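Collagen alpha-1(XV) chain (Homo sapiens, PDB 3N3F) probably brings three collagen XV chains together through its trimerization domain, so that the collagen triple helix can fold in register. Local coordinates at residues G22-L27 and F33-R38. Numbering follows the deposited sequence.
Sequences GTFIYL and FFIRVR
Phe33 and Tyr26 meet as a non-hydrogen-bonded pair in the antiparallel beta hairpin formed by strands 23-27 and 32-37. These are the two middle strands of the mixed four-stranded sheet of the trimerization domain. The Phe33 ring reaches across to residues 22-27. Tyr26 CB sits over one face of it, 3.9 Å from the ring centroid, in a CH-pi contact. CG of Tyr26 is anti to its backbone N (chi1 178°), which carries the phenol ring outward past the rim of Phe33. The two rings are oblique, with planes at 32°. Phe24 CB touches the same Phe33 ring at its edge, 3.8 Å from CE1. The ring of Phe24 lies alongside Ile35, whose methyl CG2 is 3.4 Å from Phe24 CE1.

This face of the hairpin is turned to the other subunits, and Phe24 packs edge-to-face on Phe24 of both neighbouring chains, which gathers three copies of the ring at the trimer centre. Tyr26 OH bonds to Glu21 OE2 of the third subunit.

Ile25, Phe34 and Arg36 point to the other face. Ile25 and Arg36 run side by side, and Ile25 CD1 rests 4.0 Å from Arg36 CG. The Arg36 chain then bends, and its guanidinium group makes a cation-pi contact with Trp41 and bonds through NH2 to Ala16 O. Leu27 crosses Phe34 at a slant, with its CD1 against CE2 of that ring.

Backbone bonds tie the strands together. Ile25 and Phe34 exchange two. Farther along, Arg36 N donates to Thr23 O at 2.8 Å, with an N-H...O angle of 171°.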
loop_
_atom_site.group_PDB
_atom_site.type_symbol
_atom_site.label_atom_id
_atom_site.label_comp_id
_atom_site.label_asym_id
_atom_site.label_seq_id
_atom_site.Cartn_x
_atom_site.Cartn_y
_atom_site.Cartn_z
ATOM N N GLY A 22 -4.995 -6.576 7.747
ATOM C CA GLY A 22 -5.190 -6.146 6.372
ATOM C C GLY A 22 -5.427 -4.656 6.201
ATOM O O GLY A 22 -5.856 -4.217 5.135
ATOM N N THR A 23 -5.151 -3.877 7.247
ATOM C CA THR A 23 -5.330 -2.426 7.210
ATOM C C THR A 23 -3.973 -1.743 7.086
ATOM O O THR A 23 -2.972 -2.246 7.591
ATOM C CB THR A 23 -6.013 -1.904 8.502
ATOM O OG1 THR A 23 -7.329 -2.454 8.609
ATOM C CG2 THR A 23 -6.109 -0.386 8.487
ATOM N N PHE A 24 -3.940 -0.604 6.401
ATOM C CA PHE A 24 -2.707 0.155 6.235
ATOM C C PHE A 24 -2.565 1.158 7.377
ATOM O O PHE A 24 -3.541 1.790 7.778
ATOM C CB PHE A 24 -2.709 0.873 4.887
ATOM C CG PHE A 24 -2.426 -0.034 3.725
ATOM C CD1 PHE A 24 -1.120 -0.393 3.413
ATOM C CD2 PHE A 24 -3.464 -0.544 2.955
ATOM C CE1 PHE A 24 -0.847 -1.253 2.344
ATOM C CE2 PHE A 24 -3.206 -1.405 1.887
ATOM C CZ PHE A 24 -1.893 -1.758 1.584
ATOM N N ILE A 25 -1.347 1.297 7.896
ATOM C CA ILE A 25 -1.082 2.200 9.014
ATOM C C ILE A 25 -0.038 3.267 8.692
ATOM O O ILE A 25 1.114 2.961 8.401
ATOM C CB ILE A 25 -0.595 1.414 10.252
ATOM C CG1 ILE A 25 -1.621 0.343 10.629
ATOM C CG2 ILE A 25 -0.363 2.375 11.416
ATOM C CD1 ILE A 25 -1.191 -0.527 11.797
ATOM N N TYR A 26 -0.450 4.524 8.766
ATOM C CA TYR A 26 0.433 5.648 8.488
ATOM C C TYR A 26 0.979 6.216 9.789
ATOM O O TYR A 26 0.232 6.420 10.744
ATOM C CB TYR A 26 -0.346 6.729 7.733
ATOM C CG TYR A 26 0.414 8.003 7.411
ATOM C CD1 TYR A 26 1.611 7.969 6.699
ATOM C CD2 TYR A 26 -0.127 9.251 7.724
ATOM C CE1 TYR A 26 2.243 9.144 6.292
ATOM C CE2 TYR A 26 0.497 10.432 7.323
ATOM C CZ TYR A 26 1.679 10.369 6.603
ATOM O OH TYR A 26 2.272 11.527 6.162
ATOM N N LEU A 27 2.285 6.446 9.840
ATOM C CA LEU A 27 2.895 7.029 11.028
ATOM C C LEU A 27 3.177 8.485 10.684
ATOM O O LEU A 27 4.079 8.786 9.902
ATOM C CB LEU A 27 4.186 6.295 11.396
ATOM C CG LEU A 27 4.028 4.796 11.681
ATOM C CD1 LEU A 27 5.318 4.265 12.282
ATOM C CD2 LEU A 27 2.869 4.559 12.648
ATOM N N PHE A 33 4.832 3.838 6.513
ATOM C CA PHE A 33 3.634 3.023 6.425
ATOM C C PHE A 33 3.884 1.595 6.862
ATOM O O PHE A 33 4.932 1.016 6.579
ATOM C CB PHE A 33 3.100 3.035 4.992
ATOM C CG PHE A 33 1.832 3.824 4.820
ATOM C CD1 PHE A 33 0.596 3.249 5.102
ATOM C CD2 PHE A 33 1.871 5.139 4.367
ATOM C CE1 PHE A 33 -0.588 3.972 4.933
ATOM C CE2 PHE A 33 0.695 5.872 4.194
ATOM C CZ PHE A 33 -0.536 5.287 4.477
ATOM N N PHE A 34 2.905 1.043 7.565
ATOM C CA PHE A 34 2.949 -0.332 8.043
ATOM C C PHE A 34 1.631 -0.970 7.648
ATOM O O PHE A 34 0.696 -0.277 7.255
ATOM C CB PHE A 34 3.084 -0.375 9.566
ATOM C CG PHE A 34 4.474 -0.125 10.057
ATOM C CD1 PHE A 34 5.332 -1.188 10.319
ATOM C CD2 PHE A 34 4.936 1.175 10.246
ATOM C CE1 PHE A 34 6.630 -0.959 10.762
ATOM C CE2 PHE A 34 6.231 1.412 10.687
ATOM C CZ PHE A 34 7.080 0.345 10.947
ATOM N N ILE A 35 1.567 -2.289 7.723
ATOM C CA ILE A 35 0.339 -2.993 7.408
ATOM C C ILE A 35 0.063 -3.917 8.579
ATOM O O ILE A 35 0.958 -4.608 9.055
ATOM C CB ILE A 35 0.469 -3.842 6.132
ATOM C CG1 ILE A 35 1.671 -4.776 6.254
ATOM C CG2 ILE A 35 0.611 -2.942 4.923
ATOM C CD1 ILE A 35 1.651 -5.915 5.279
ATOM N N ARG A 36 -1.174 -3.904 9.051
ATOM C CA ARG A 36 -1.585 -4.749 10.157
ATOM C C ARG A 36 -1.848 -6.138 9.570
ATOM O O ARG A 36 -2.676 -6.288 8.674
ATOM C CB ARG A 36 -2.870 -4.191 10.773
ATOM C CG ARG A 36 -2.900 -4.149 12.285
ATOM C CD ARG A 36 -2.585 -5.490 12.867
ATOM N NE ARG A 36 -3.153 -5.675 14.195
ATOM C CZ ARG A 36 -3.089 -6.826 14.853
ATOM N NH1 ARG A 36 -2.479 -7.860 14.294
ATOM N NH2 ARG A 36 -3.644 -6.951 16.050
ATOM N N VAL A 37 -1.131 -7.145 10.050
ATOM C CA VAL A 37 -1.334 -8.501 9.550
ATOM C C VAL A 37 -1.588 -9.464 10.698
ATOM O O VAL A 37 -1.721 -9.058 11.849
ATOM C CB VAL A 37 -0.117 -9.010 8.747
ATOM C CG1 VAL A 37 0.154 -8.082 7.577
ATOM C CG2 VAL A 37 1.099 -9.116 9.645
ATOM N N ARG A 38 -1.662 -10.746 10.376
ATOM C CA ARG A 38 -1.898 -11.757 11.392
ATOM C C ARG A 38 -0.729 -11.813 12.375
ATOM O O ARG A 38 0.416 -12.054 11.984
ATOM C CB ARG A 38 -2.089 -13.120 10.727
ATOM C CG ARG A 38 -2.344 -14.271 11.682
ATOM C CD ARG A 38 -2.470 -15.565 10.896
ATOM N NE ARG A 38 -1.289 -15.801 10.069
ATOM C CZ ARG A 38 -1.226 -16.692 9.085
ATOM N NH1 ARG A 38 -2.280 -17.441 8.793
ATOM N NH2 ARG A 38 -0.104 -16.833 8.389
#